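Local coordinates for mandelate racemase/muconate lactonizing enzyme (Jannaschia sp., PDB 4J3Z), which belongs to the enolase superfamily and probably acts as a racemase, cycloisomerase or related isomerase on carboxylate substrates, at residues N123-A128 and F356-D361. Sequence-based numbering, arbitrary orientation.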
# COMPACT_ATOMS: atom_id res chain seq x y z
N ASN D 123 -33.81 -12.49 13.43
CA ASN D 123 -33.56 -13.55 14.39
C ASN D 123 -34.75 -13.73 15.33
O ASN D 123 -35.12 -12.81 16.06
CB ASN D 123 -32.28 -13.25 15.16
CG ASN D 123 -31.08 -13.10 14.25
OD1 ASN D 123 -30.69 -14.05 13.57
ND2 ASN D 123 -30.48 -11.91 14.23
N ASP D 124 -35.36 -14.92 15.28
CA ASP D 124 -36.47 -15.29 16.17
C ASP D 124 -36.02 -15.31 17.62
O ASP D 124 -36.72 -14.86 18.52
CB ASP D 124 -37.04 -16.66 15.79
CG ASP D 124 -38.22 -16.56 14.83
OD1 ASP D 124 -38.39 -15.50 14.19
OD2 ASP D 124 -38.97 -17.56 14.72
N ARG D 125 -34.84 -15.87 17.82
CA ARG D 125 -34.18 -15.91 19.11
C ARG D 125 -32.76 -15.40 18.89
O ARG D 125 -32.19 -15.57 17.80
CB ARG D 125 -34.14 -17.34 19.67
CG ARG D 125 -35.41 -17.80 20.38
CD ARG D 125 -35.14 -18.98 21.32
NE ARG D 125 -34.19 -19.93 20.74
CZ ARG D 125 -33.48 -20.82 21.42
NH1 ARG D 125 -32.64 -21.62 20.77
NH2 ARG D 125 -33.60 -20.94 22.75
N ILE D 126 -32.19 -14.80 19.93
CA ILE D 126 -30.89 -14.16 19.87
C ILE D 126 -29.92 -14.80 20.84
O ILE D 126 -30.25 -15.02 22.02
CB ILE D 126 -31.04 -12.63 20.08
CG1 ILE D 126 -31.14 -11.92 18.73
CG2 ILE D 126 -29.93 -12.04 20.92
CD1 ILE D 126 -32.53 -11.91 18.15
N ARG D 127 -28.72 -15.13 20.34
CA ARG D 127 -27.71 -15.81 21.14
C ARG D 127 -27.15 -14.86 22.17
O ARG D 127 -26.92 -13.68 21.87
CB ARG D 127 -26.59 -16.36 20.25
CG ARG D 127 -25.69 -17.38 20.94
CD ARG D 127 -24.69 -17.97 19.96
NE ARG D 127 -23.47 -18.42 20.62
CZ ARG D 127 -22.31 -18.63 19.99
NH1 ARG D 127 -22.22 -18.41 18.68
NH2 ARG D 127 -21.25 -19.04 20.67
N ALA D 128 -26.96 -15.37 23.38
CA ALA D 128 -26.52 -14.56 24.52
C ALA D 128 -25.35 -15.19 25.27
O ALA D 128 -25.24 -16.42 25.35
CB ALA D 128 -27.69 -14.35 25.48
N PHE D 356 -30.50 -18.18 25.28
CA PHE D 356 -31.03 -17.35 24.19
C PHE D 356 -32.11 -16.39 24.69
O PHE D 356 -32.78 -16.65 25.69
CB PHE D 356 -31.61 -18.23 23.06
CG PHE D 356 -30.57 -18.89 22.19
CD1 PHE D 356 -29.93 -20.06 22.61
CD2 PHE D 356 -30.25 -18.37 20.95
CE1 PHE D 356 -28.97 -20.68 21.81
CE2 PHE D 356 -29.30 -18.98 20.14
CZ PHE D 356 -28.66 -20.14 20.56
N VAL D 357 -32.25 -15.27 23.98
CA VAL D 357 -33.33 -14.32 24.20
C VAL D 357 -34.24 -14.39 22.99
O VAL D 357 -33.75 -14.45 21.87
CB VAL D 357 -32.82 -12.87 24.33
CG1 VAL D 357 -33.85 -11.99 25.02
CG2 VAL D 357 -31.49 -12.82 25.05
N ALA D 358 -35.55 -14.37 23.22
CA ALA D 358 -36.51 -14.38 22.12
C ALA D 358 -36.91 -12.95 21.81
O ALA D 358 -37.01 -12.12 22.73
CB ALA D 358 -37.74 -15.21 22.48
N ALA D 359 -37.14 -12.66 20.54
CA ALA D 359 -37.61 -11.35 20.10
C ALA D 359 -38.85 -10.92 20.88
O ALA D 359 -39.86 -11.62 20.85
CB ALA D 359 -37.88 -11.36 18.60
N PRO D 360 -38.78 -9.77 21.58
CA PRO D 360 -39.89 -9.26 22.41
C PRO D 360 -41.17 -8.96 21.61
O PRO D 360 -41.13 -8.81 20.38
CB PRO D 360 -39.32 -7.99 23.04
CG PRO D 360 -37.83 -8.16 22.97
CD PRO D 360 -37.58 -8.91 21.69
N ASP D 361 -42.28 -8.86 22.33
CA ASP D 361 -43.63 -8.87 21.77
C ASP D 361 -44.40 -7.55 21.92
O ASP D 361 -45.44 -7.35 21.29
CB ASP D 361 -44.46 -9.96 22.46
CG ASP D 361 -44.67 -11.18 21.60
OD1 ASP D 361 -44.45 -11.10 20.37
OD2 ASP D 361 -45.08 -12.23 22.15
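Ile126 and Val357 form the hydrogen-bonded pair of a short antiparallel bridge between strand 125-128 and strand 356-358, whose directions differ by 152°. Val357 N donates to Ile126 O at 2.8 Å, and Ile126 N returns a bond to Val357 O. A third bond follows just beyond the strand, where Ala359 N reaches Asp124 O at 3.0 Å. The flanking pairs, Arg125 with Ala358 and Arg127 with Phe356, are non-hydrogen-bonded; CA-H...O contacts supplement the bonds there, with Phe356 CA 3.3 Å from Ile126 O.

The side chains of Arg125, Arg127 and Phe356 share one face. The Arg125 chain bends at CG-CD (chi3 -40°), carrying its guanidinium diagonally across to the neighbouring strand, flat over the Phe356 ring, with planes 19° apart. This is an off-centre cation-pi stack, Arg125 CZ lying 4.1 Å from the centre of the Phe356 ring. NH1 sits above the rim of the ring near CD1, whereas Arg125 NH2 comes within 3.4 Å of Phe356 CB. Arg127 touches the same ring with its aliphatic part, CB lying 3.8 Å from Phe356 CE2; its extended chain carries the charged end onward to a salt bridge with Asp205 and a bond to Thr163 O.

On the other face, apolar packing takes over. Val357 CG2 meets Ala128 CB at 4.1 Å and Ile126 CG2 more loosely, while Ile126 leans on Val326 and Val357 on Trp318, both of helix 315-327.

Strand 125-131 is the first strand of the beta/alpha barrel of this superfamily and lies parallel to 164-167 on one side and to 334-336, which closes the barrel, on the other; strand 356-358 adds an antiparallel partner beside it. Beyond that strand, Pro360 packs on helix 315-327 and its O accepts a bond from Trp115.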